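Local coordinates for lipoprotein (Mycoplasma mycoides subsp. capri, PDB 7ADK) that probably acts as a PA-clan serine protease that cleaves antibodies at the surface of the mycoplasma, together with an immunoglobulin-binding partner protein, at residues E276-L287 against I582-K591; S461-V471 against N480-F491. All coordinates share one frame; numbering follows the deposited sequence.

Contact 1 (E276-L287 against I582-K591); sequences EKAKTVGLARTL and ITNNYSESDK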
loop_
_atom_site.group_PDB
_atom_site.type_symbol
_atom_site.label_atom_id
_atom_site.label_comp_id
_atom_site.label_asym_id
_atom_site.label_seq_id
_atom_site.Cartn_x
_atom_site.Cartn_y
_atom_site.Cartn_z
ATOM N N GLU B 276 23.765 5.005 -3.822
ATOM C CA GLU B 276 24.365 4.647 -2.530
ATOM C C GLU B 276 23.326 4.112 -1.530
ATOM O O GLU B 276 23.683 3.523 -0.521
ATOM C CB GLU B 276 25.154 5.816 -1.928
ATOM C CG GLU B 276 26.065 6.600 -2.887
ATOM C CD GLU B 276 26.955 5.754 -3.826
ATOM O OE1 GLU B 276 27.507 4.705 -3.429
ATOM O OE2 GLU B 276 27.132 6.158 -4.994
ATOM N N LYS B 277 22.024 4.296 -1.808
ATOM C CA LYS B 277 20.912 3.737 -1.023
ATOM C C LYS B 277 20.479 2.385 -1.562
ATOM O O LYS B 277 20.253 1.471 -0.794
ATOM C CB LYS B 277 19.694 4.669 -1.014
ATOM C CG LYS B 277 19.972 6.067 -0.479
ATOM C CD LYS B 277 18.744 7.001 -0.462
ATOM C CE LYS B 277 17.906 6.979 0.826
ATOM N NZ LYS B 277 18.407 7.926 1.859
ATOM N N ALA B 278 20.366 2.203 -2.862
ATOM C CA ALA B 278 20.074 0.915 -3.470
ATOM C C ALA B 278 20.679 0.885 -4.862
ATOM O O ALA B 278 20.830 1.919 -5.486
ATOM C CB ALA B 278 18.576 0.690 -3.494
ATOM N N LYS B 279 21.009 -0.314 -5.335
ATOM C CA LYS B 279 22.094 -0.562 -6.300
ATOM C C LYS B 279 23.473 -0.479 -5.591
ATOM O O LYS B 279 24.461 -0.963 -6.139
ATOM C CB LYS B 279 21.911 0.258 -7.596
ATOM C CG LYS B 279 22.671 -0.246 -8.836
ATOM C CD LYS B 279 22.115 -1.544 -9.430
ATOM C CE LYS B 279 22.828 -1.881 -10.736
ATOM N NZ LYS B 279 22.155 -2.962 -11.487
ATOM N N THR B 280 23.491 -0.040 -4.317
ATOM C CA THR B 280 24.546 -0.277 -3.329
ATOM C C THR B 280 24.034 -0.869 -2.005
ATOM O O THR B 280 24.504 -1.928 -1.639
ATOM C CB THR B 280 25.380 0.980 -3.076
ATOM O OG1 THR B 280 25.847 1.510 -4.294
ATOM C CG2 THR B 280 26.590 0.679 -2.209
ATOM N N VAL B 281 23.124 -0.236 -1.255
ATOM C CA VAL B 281 22.898 -0.594 0.177
ATOM C C VAL B 281 21.719 -1.520 0.476
ATOM O O VAL B 281 21.897 -2.545 1.123
ATOM C CB VAL B 281 22.886 0.672 1.060
ATOM C CG1 VAL B 281 22.288 0.484 2.452
ATOM C CG2 VAL B 281 24.320 1.181 1.194
ATOM N N GLY B 282 20.498 -1.163 0.105
ATOM C CA GLY B 282 19.284 -1.924 0.429
ATOM C C GLY B 282 18.935 -3.022 -0.550
ATOM O O GLY B 282 17.971 -3.760 -0.405
ATOM N N LEU B 283 19.743 -3.094 -1.580
ATOM C CA LEU B 283 19.745 -4.029 -2.680
ATOM C C LEU B 283 21.161 -4.566 -2.733
ATOM O O LEU B 283 22.106 -3.842 -2.444
ATOM C CB LEU B 283 19.316 -3.264 -3.941
ATOM C CG LEU B 283 19.584 -3.906 -5.308
ATOM C CD1 LEU B 283 18.853 -3.087 -6.369
ATOM C CD2 LEU B 283 21.070 -3.925 -5.669
ATOM N N ALA B 284 21.317 -5.825 -3.078
ATOM C CA ALA B 284 22.588 -6.532 -2.977
ATOM C C ALA B 284 23.189 -6.743 -1.579
ATOM O O ALA B 284 23.742 -7.806 -1.366
ATOM C CB ALA B 284 23.599 -6.018 -3.984
ATOM N N ARG B 285 23.115 -5.801 -0.642
ATOM C CA ARG B 285 23.909 -5.856 0.591
ATOM C C ARG B 285 23.066 -6.058 1.834
ATOM O O ARG B 285 23.281 -7.026 2.558
ATOM C CB ARG B 285 24.825 -4.630 0.721
ATOM C CG ARG B 285 25.711 -4.358 -0.492
ATOM C CD ARG B 285 26.769 -5.404 -0.788
ATOM N NE ARG B 285 27.505 -5.012 -2.003
ATOM C CZ ARG B 285 27.294 -5.463 -3.225
ATOM N NH1 ARG B 285 26.896 -6.671 -3.478
ATOM N NH2 ARG B 285 27.464 -4.692 -4.250
ATOM N N THR B 286 22.091 -5.201 2.095
ATOM C CA THR B 286 21.123 -5.395 3.191
ATOM C C THR B 286 20.050 -6.359 2.752
ATOM O O THR B 286 18.855 -6.083 2.805
ATOM C CB THR B 286 20.523 -4.113 3.744
ATOM O OG1 THR B 286 21.589 -3.227 3.935
ATOM C CG2 THR B 286 19.862 -4.376 5.097
ATOM N N LEU B 287 20.522 -7.456 2.172
ATOM C CA LEU B 287 19.750 -8.228 1.242
ATOM C C LEU B 287 18.502 -8.760 1.938
ATOM O O LEU B 287 17.411 -8.427 1.460
ATOM C CB LEU B 287 20.659 -9.197 0.422
ATOM C CG LEU B 287 21.310 -10.456 1.031
ATOM C CD1 LEU B 287 20.400 -11.678 0.945
ATOM C CD2 LEU B 287 22.557 -10.833 0.255
ATOM N N ILE B 582 21.426 -16.088 -4.933
ATOM C CA ILE B 582 20.983 -15.849 -3.551
ATOM C C ILE B 582 21.625 -14.582 -2.972
ATOM O O ILE B 582 20.943 -13.676 -2.493
ATOM C CB ILE B 582 21.289 -17.088 -2.666
ATOM C CG1 ILE B 582 20.332 -18.238 -3.011
ATOM C CG2 ILE B 582 21.142 -16.771 -1.176
ATOM C CD1 ILE B 582 20.786 -19.618 -2.536
ATOM N N THR B 583 22.959 -14.496 -3.029
ATOM C CA THR B 583 23.764 -13.457 -2.369
ATOM C C THR B 583 23.952 -12.187 -3.205
ATOM O O THR B 583 24.863 -11.417 -2.911
ATOM C CB THR B 583 25.124 -13.990 -1.885
ATOM O OG1 THR B 583 25.947 -14.380 -2.958
ATOM C CG2 THR B 583 24.932 -15.165 -0.930
ATOM N N ASN B 584 23.158 -11.969 -4.262
ATOM C CA ASN B 584 23.287 -10.857 -5.218
ATOM C C ASN B 584 24.736 -10.644 -5.698
ATOM O O ASN B 584 25.196 -9.528 -5.934
ATOM C CB ASN B 584 22.656 -9.598 -4.627
ATOM C CG ASN B 584 21.164 -9.450 -4.826
ATOM O OD1 ASN B 584 20.630 -9.688 -5.884
ATOM N ND2 ASN B 584 20.454 -8.940 -3.857
ATOM N N ASN B 585 25.472 -11.741 -5.811
ATOM C CA ASN B 585 26.865 -11.847 -6.214
ATOM C C ASN B 585 27.859 -10.977 -5.410
ATOM O O ASN B 585 28.786 -10.409 -5.977
ATOM C CB ASN B 585 26.953 -11.694 -7.735
ATOM C CG ASN B 585 28.174 -12.361 -8.318
ATOM O OD1 ASN B 585 28.964 -13.022 -7.668
ATOM N ND2 ASN B 585 28.374 -12.238 -9.596
ATOM N N TYR B 586 27.695 -10.892 -4.088
ATOM C CA TYR B 586 28.603 -10.141 -3.190
ATOM C C TYR B 586 30.086 -10.546 -3.294
ATOM O O TYR B 586 30.982 -9.733 -3.060
ATOM C CB TYR B 586 28.106 -10.313 -1.743
ATOM C CG TYR B 586 28.902 -9.543 -0.712
ATOM C CD1 TYR B 586 28.862 -8.137 -0.687
ATOM C CD2 TYR B 586 29.600 -10.215 0.310
ATOM C CE1 TYR B 586 29.512 -7.420 0.332
ATOM C CE2 TYR B 586 30.264 -9.497 1.326
ATOM C CZ TYR B 586 30.217 -8.093 1.331
ATOM O OH TYR B 586 30.810 -7.358 2.302
ATOM N N SER B 587 30.384 -11.775 -3.693
ATOM C CA SER B 587 31.747 -12.226 -4.001
ATOM C C SER B 587 32.411 -11.404 -5.104
ATOM O O SER B 587 33.528 -10.924 -4.933
ATOM C CB SER B 587 31.729 -13.694 -4.415
ATOM O OG SER B 587 33.020 -14.183 -4.674
ATOM N N GLU B 588 31.746 -11.221 -6.240
ATOM C CA GLU B 588 32.324 -10.587 -7.430
ATOM C C GLU B 588 32.011 -9.098 -7.560
ATOM O O GLU B 588 32.686 -8.391 -8.307
ATOM C CB GLU B 588 31.896 -11.348 -8.695
ATOM C CG GLU B 588 32.329 -12.816 -8.720
ATOM C CD GLU B 588 33.797 -12.994 -8.338
ATOM O OE1 GLU B 588 34.675 -12.403 -8.998
ATOM O OE2 GLU B 588 34.080 -13.716 -7.362
ATOM N N SER B 589 31.226 -8.522 -6.646
ATOM C CA SER B 589 31.192 -7.072 -6.377
ATOM C C SER B 589 32.493 -6.440 -5.813
ATOM O O SER B 589 33.179 -7.032 -4.969
ATOM C CB SER B 589 30.038 -6.775 -5.433
ATOM O OG SER B 589 29.994 -5.384 -5.223
ATOM N N ASP B 590 32.781 -5.180 -6.176
ATOM C CA ASP B 590 33.808 -4.356 -5.517
ATOM C C ASP B 590 33.302 -3.534 -4.307
ATOM O O ASP B 590 34.102 -3.267 -3.407
ATOM C CB ASP B 590 34.529 -3.462 -6.544
ATOM C CG ASP B 590 35.637 -4.164 -7.340
ATOM O OD1 ASP B 590 36.427 -3.471 -8.024
ATOM O OD2 ASP B 590 35.757 -5.400 -7.286
ATOM N N LYS B 591 32.025 -3.124 -4.256
ATOM C CA LYS B 591 31.430 -2.355 -3.145
ATOM C C LYS B 591 31.115 -3.235 -1.921
ATOM O O LYS B 591 29.996 -3.237 -1.411
ATOM C CB LYS B 591 30.215 -1.528 -3.600
ATOM C CG LYS B 591 30.519 -0.362 -4.552
ATOM C CD LYS B 591 29.354 0.641 -4.548
ATOM C CE LYS B 591 29.574 1.883 -5.411
ATOM N NZ LYS B 591 28.434 2.823 -5.340
#

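Contact 2 (S461-V471 against N480-F491); sequences SFSLTRLNSEV and NGHDSNFTKFTF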
loop_
_atom_site.group_PDB
_atom_site.type_symbol
_atom_site.label_atom_id
_atom_site.label_comp_id
_atom_site.label_asym_id
_atom_site.label_seq_id
_atom_site.Cartn_x
_atom_site.Cartn_y
_atom_site.Cartn_z
ATOM N N SER B 461 11.505 -23.915 9.408
ATOM C CA SER B 461 12.026 -23.272 8.194
ATOM C C SER B 461 12.727 -21.937 8.458
ATOM O O SER B 461 12.490 -21.279 9.463
ATOM C CB SER B 461 10.940 -23.104 7.122
ATOM O OG SER B 461 9.937 -22.228 7.596
ATOM N N PHE B 462 13.618 -21.574 7.543
ATOM C CA PHE B 462 14.433 -20.359 7.501
ATOM C C PHE B 462 14.292 -19.766 6.112
ATOM O O PHE B 462 14.302 -20.505 5.137
ATOM C CB PHE B 462 15.882 -20.743 7.846
ATOM C CG PHE B 462 16.969 -19.841 7.293
ATOM C CD1 PHE B 462 17.010 -18.497 7.671
ATOM C CD2 PHE B 462 17.926 -20.361 6.387
ATOM C CE1 PHE B 462 18.016 -17.665 7.156
ATOM C CE2 PHE B 462 18.964 -19.535 5.906
ATOM C CZ PHE B 462 19.004 -18.191 6.298
ATOM N N SER B 463 14.169 -18.455 5.978
ATOM C CA SER B 463 14.053 -17.838 4.653
ATOM C C SER B 463 14.780 -16.493 4.531
ATOM O O SER B 463 14.977 -15.808 5.523
ATOM C CB SER B 463 12.576 -17.714 4.279
ATOM O OG SER B 463 12.420 -17.441 2.911
ATOM N N LEU B 464 15.164 -16.138 3.303
ATOM C CA LEU B 464 15.844 -14.896 2.916
ATOM C C LEU B 464 15.050 -14.264 1.771
ATOM O O LEU B 464 15.079 -14.801 0.669
ATOM C CB LEU B 464 17.261 -15.277 2.450
ATOM C CG LEU B 464 18.169 -15.924 3.496
ATOM C CD1 LEU B 464 19.368 -16.552 2.809
ATOM C CD2 LEU B 464 18.693 -14.927 4.519
ATOM N N THR B 465 14.365 -13.135 1.959
ATOM C CA THR B 465 13.795 -12.371 0.829
ATOM C C THR B 465 14.494 -11.046 0.609
ATOM O O THR B 465 14.631 -10.237 1.519
ATOM C CB THR B 465 12.259 -12.278 0.808
ATOM O OG1 THR B 465 11.820 -11.617 -0.361
ATOM C CG2 THR B 465 11.564 -11.549 1.935
ATOM N N ARG B 466 14.954 -10.839 -0.620
ATOM C CA ARG B 466 15.886 -9.771 -0.978
ATOM C C ARG B 466 15.605 -9.175 -2.343
ATOM O O ARG B 466 15.182 -9.884 -3.250
ATOM C CB ARG B 466 17.317 -10.322 -0.882
ATOM C CG ARG B 466 17.626 -11.540 -1.758
ATOM C CD ARG B 466 18.617 -11.141 -2.831
ATOM N NE ARG B 466 18.651 -12.091 -3.931
ATOM C CZ ARG B 466 17.874 -12.064 -4.986
ATOM N NH1 ARG B 466 18.196 -12.746 -6.030
ATOM N NH2 ARG B 466 16.781 -11.373 -5.035
ATOM N N LEU B 467 15.851 -7.878 -2.479
ATOM C CA LEU B 467 15.736 -7.101 -3.716
ATOM C C LEU B 467 16.841 -7.518 -4.689
ATOM O O LEU B 467 18.004 -7.556 -4.283
ATOM C CB LEU B 467 15.822 -5.626 -3.285
ATOM C CG LEU B 467 15.501 -4.557 -4.332
ATOM C CD1 LEU B 467 14.151 -4.780 -5.000
ATOM C CD2 LEU B 467 15.427 -3.191 -3.654
ATOM N N ASN B 468 16.508 -7.905 -5.922
ATOM C CA ASN B 468 17.524 -8.381 -6.856
ATOM C C ASN B 468 18.378 -7.244 -7.425
ATOM O O ASN B 468 17.909 -6.128 -7.638
ATOM C CB ASN B 468 17.009 -9.383 -7.910
ATOM C CG ASN B 468 15.697 -9.135 -8.615
ATOM O OD1 ASN B 468 15.463 -8.108 -9.223
ATOM N ND2 ASN B 468 14.820 -10.103 -8.637
ATOM N N SER B 469 19.655 -7.539 -7.663
ATOM C CA SER B 469 20.671 -6.591 -8.121
ATOM C C SER B 469 20.352 -5.888 -9.444
ATOM O O SER B 469 20.855 -4.806 -9.723
ATOM C CB SER B 469 22.000 -7.326 -8.216
ATOM O OG SER B 469 22.039 -8.222 -9.301
ATOM N N GLU B 470 19.502 -6.495 -10.254
ATOM C CA GLU B 470 19.065 -6.063 -11.574
ATOM C C GLU B 470 18.246 -4.758 -11.573
ATOM O O GLU B 470 18.207 -4.064 -12.588
ATOM C CB GLU B 470 18.258 -7.222 -12.182
ATOM C CG GLU B 470 19.064 -8.510 -12.429
ATOM C CD GLU B 470 19.103 -9.505 -11.253
ATOM O OE1 GLU B 470 18.440 -10.558 -11.338
ATOM O OE2 GLU B 470 19.814 -9.268 -10.252
ATOM N N VAL B 471 17.640 -4.410 -10.435
ATOM C CA VAL B 471 16.731 -3.266 -10.193
ATOM C C VAL B 471 17.396 -1.886 -10.308
ATOM O O VAL B 471 18.600 -1.748 -10.128
ATOM C CB VAL B 471 16.125 -3.463 -8.796
ATOM C CG1 VAL B 471 15.413 -2.283 -8.157
ATOM C CG2 VAL B 471 15.128 -4.610 -8.804
ATOM N N ASN B 480 6.493 -6.600 -0.461
ATOM C CA ASN B 480 7.529 -7.611 -0.636
ATOM C C ASN B 480 6.990 -8.937 -1.194
ATOM O O ASN B 480 7.660 -9.547 -2.019
ATOM C CB ASN B 480 8.210 -7.736 0.727
ATOM C CG ASN B 480 9.490 -8.532 0.792
ATOM O OD1 ASN B 480 10.328 -8.251 1.632
ATOM N ND2 ASN B 480 9.695 -9.540 -0.024
ATOM N N GLY B 481 5.793 -9.378 -0.804
ATOM C CA GLY B 481 5.152 -10.581 -1.357
ATOM C C GLY B 481 4.416 -10.355 -2.678
ATOM O O GLY B 481 3.832 -11.280 -3.231
ATOM N N HIS B 482 4.413 -9.122 -3.179
ATOM C CA HIS B 482 3.654 -8.653 -4.339
ATOM C C HIS B 482 4.541 -8.110 -5.454
ATOM O O HIS B 482 4.041 -7.975 -6.564
ATOM C CB HIS B 482 2.640 -7.587 -3.882
ATOM C CG HIS B 482 1.387 -8.166 -3.278
ATOM N ND1 HIS B 482 0.148 -8.216 -3.918
ATOM C CD2 HIS B 482 1.303 -8.853 -2.106
ATOM C CE1 HIS B 482 -0.647 -8.946 -3.118
ATOM N NE2 HIS B 482 0.022 -9.340 -2.026
ATOM N N ASP B 483 5.821 -7.799 -5.214
ATOM C CA ASP B 483 6.722 -7.343 -6.271
ATOM C C ASP B 483 7.674 -8.455 -6.738
ATOM O O ASP B 483 8.380 -9.065 -5.940
ATOM C CB ASP B 483 7.466 -6.078 -5.823
ATOM C CG ASP B 483 7.882 -5.244 -7.018
ATOM O OD1 ASP B 483 7.444 -4.089 -7.150
ATOM O OD2 ASP B 483 8.575 -5.786 -7.896
ATOM N N SER B 484 7.748 -8.686 -8.052
ATOM C CA SER B 484 8.662 -9.630 -8.711
ATOM C C SER B 484 10.132 -9.187 -8.735
ATOM O O SER B 484 11.006 -9.986 -9.058
ATOM C CB SER B 484 8.163 -9.925 -10.129
ATOM O OG SER B 484 7.956 -8.728 -10.775
ATOM N N ASN B 485 10.447 -7.947 -8.352
ATOM C CA ASN B 485 11.812 -7.487 -8.121
ATOM C C ASN B 485 12.409 -7.984 -6.797
ATOM O O ASN B 485 13.614 -7.893 -6.591
ATOM C CB ASN B 485 11.846 -5.965 -8.217
ATOM C CG ASN B 485 11.514 -5.454 -9.601
ATOM O OD1 ASN B 485 12.301 -5.494 -10.524
ATOM N ND2 ASN B 485 10.334 -4.951 -9.804
ATOM N N PHE B 486 11.607 -8.534 -5.887
ATOM C CA PHE B 486 12.121 -9.353 -4.795
ATOM C C PHE B 486 12.187 -10.818 -5.219
ATOM O O PHE B 486 11.333 -11.332 -5.949
ATOM C CB PHE B 486 11.286 -9.192 -3.519
ATOM C CG PHE B 486 11.233 -7.775 -2.996
ATOM C CD1 PHE B 486 12.322 -7.227 -2.302
ATOM C CD2 PHE B 486 10.100 -6.990 -3.228
ATOM C CE1 PHE B 486 12.308 -5.878 -1.922
ATOM C CE2 PHE B 486 10.070 -5.641 -2.835
ATOM C CZ PHE B 486 11.189 -5.078 -2.202
ATOM N N THR B 487 13.171 -11.523 -4.683
ATOM C CA THR B 487 13.215 -12.986 -4.705
ATOM C C THR B 487 13.314 -13.467 -3.269
ATOM O O THR B 487 13.828 -12.766 -2.399
ATOM C CB THR B 487 14.350 -13.549 -5.577
ATOM O OG1 THR B 487 14.550 -12.787 -6.749
ATOM C CG2 THR B 487 14.081 -14.975 -6.028
ATOM N N LYS B 488 12.770 -14.647 -2.998
ATOM C CA LYS B 488 12.745 -15.274 -1.679
ATOM C C LYS B 488 13.264 -16.696 -1.786
ATOM O O LYS B 488 12.873 -17.419 -2.692
ATOM C CB LYS B 488 11.314 -15.164 -1.136
ATOM C CG LYS B 488 11.087 -15.868 0.202
ATOM C CD LYS B 488 9.744 -15.438 0.808
ATOM C CE LYS B 488 9.377 -16.326 1.998
ATOM N NZ LYS B 488 8.288 -15.748 2.826
ATOM N N PHE B 489 14.120 -17.093 -0.860
ATOM C CA PHE B 489 14.716 -18.421 -0.789
ATOM C C PHE B 489 14.371 -19.023 0.563
ATOM O O PHE B 489 14.818 -18.508 1.579
ATOM C CB PHE B 489 16.236 -18.320 -0.998
ATOM C CG PHE B 489 16.619 -17.619 -2.280
ATOM C CD1 PHE B 489 16.708 -16.220 -2.315
ATOM C CD2 PHE B 489 16.811 -18.357 -3.453
ATOM C CE1 PHE B 489 16.937 -15.557 -3.523
ATOM C CE2 PHE B 489 17.061 -17.693 -4.657
ATOM C CZ PHE B 489 17.106 -16.294 -4.698
ATOM N N THR B 490 13.584 -20.091 0.599
ATOM C CA THR B 490 13.150 -20.748 1.841
ATOM C C THR B 490 13.787 -22.117 1.952
ATOM O O THR B 490 13.715 -22.903 1.024
ATOM C CB THR B 490 11.626 -20.846 1.939
ATOM O OG1 THR B 490 11.059 -19.564 1.840
ATOM C CG2 THR B 490 11.131 -21.422 3.259
ATOM N N PHE B 491 14.365 -22.427 3.102
ATOM C CA PHE B 491 15.060 -23.672 3.391
ATOM C C PHE B 491 14.359 -24.427 4.510
ATOM O O PHE B 491 13.932 -23.838 5.504
ATOM C CB PHE B 491 16.520 -23.400 3.732
ATOM C CG PHE B 491 17.258 -22.565 2.713
ATOM C CD1 PHE B 491 17.185 -21.160 2.770
ATOM C CD2 PHE B 491 18.004 -23.181 1.696
ATOM C CE1 PHE B 491 17.862 -20.379 1.824
ATOM C CE2 PHE B 491 18.714 -22.394 0.779
ATOM C CZ PHE B 491 18.645 -20.997 0.841
#

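Contact 1 (E276-L287 against I582-K591)
Arg285 reaches across to Tyr586, Ser589 and Lys591, and its side chain is a worked example of how one arginine can join two segments that lack regular secondary structure. CB and CG carry the chain outward, and a bend at chi2 (-66°) turns it toward the opposite loop. CD then meets the Tyr586 ring, 3.4 Å from its CD1. NE, in plane at the edge of that ring, gives its hydrogen to the backbone oxygen of Lys591 (NE to O 3.1 Å). The bond is straight at the hydrogen (168°), yet NE stands well above the carbonyl plane. At the tip, the hydroxyl of Ser589 lies over one face of the guanidinium; OG is close to NH2, but the angle is too poor for a hydrogen bond. NH1 has the Asn584 carbonyl oxygen near its plane, at the longer distance of 4.1 Å.

Lys591 supplies a second link. Its extended chain crosses Thr280 and Glu276 at about right angles, and NZ forms a salt bridge with Glu276 OE1 (2.8 Å), arriving on the syn side of the carboxylate. NZ also donates to Thr280 OG1 at 3.1 Å; this hydroxyl is bonded to the Asn275 carbonyl as well. At the other end the contact is made by packing alone: Ala284 CB lies on Asn584 CB at 3.8 Å, while Leu287 sets CD2 3.9 Å from Thr583 CA and CD1 near the Ile582 carbonyl, just where helix 575-582 ends.

The contact thus joins two loops in a largely buried setting, with Lys591 at its exposed end. Tyr586 OH bonds to Met429 O of strand 421-433, Arg285 pairs through its backbone with Ile428 of the same strand, and Arg764 of strand 761-765 packs against the Arg285 side chain.

Contact 2 (S461-V471 against N480-F491)
Thr487 O receives two donors from consecutive residues of the facing strand: the backbone N of Arg466 at 2.9 Å and Thr465 OG1 at 3.1 Å. The hydroxyl comes from 60° out of the carbonyl plane. This happens in an antiparallel pair, strands 461-467 and 486-491, whose short axes run at 168° in a curled sheet consistent with a barrel of the PA-clan fold. With OG1 opposite the backbone N (chi1 -176°), Thr465 can also accept from Asn480 ND2 at 3.0 Å, almost in the amide plane; Asn480 OD1 is held by Asn289.

On the face bearing Phe462, Leu464 and Phe491, the two phenylalanine rings are near parallel but slid apart, with centroids 5.7 Å from each other. Farther along, the edge of Phe489 stands over one face of the Arg466 guanidinium, whose NH1 bonds to Lys581 O. Past the strands, Asp483 OD2 closes an Asx turn with Asn485 N and, outside the two segments, meets a basic side chain on the chain of another protein in a salt bridge. On the other face of the sheet, Leu467 CD1 makes a CH-pi contact over the Phe486 ring, 4.2 Å from its centroid.

In the fold
From the N terminus, the chain first lays down 276-287, one half of contact 1, directly before strand 289-293. After that strand, a long helical excursion and strands 421-433 and 442-447, it reaches 461-471 and 480-491, where contact 2 closes a short loop. Only at 582-591, past helix 575-582, does contact 1 close its much larger loop, so contact 2 is nested within it and nothing crosses. The two also touch: Lys279 NZ reaches Ser469 O, and Asn584 ND2 reaches Leu467 O. Contact 2 is one strand pair within the antiparallel sheet, which also holds strand 289-293; contact 1 joins the approaches to that sheet and to the mixed sheet that holds strand 594-595.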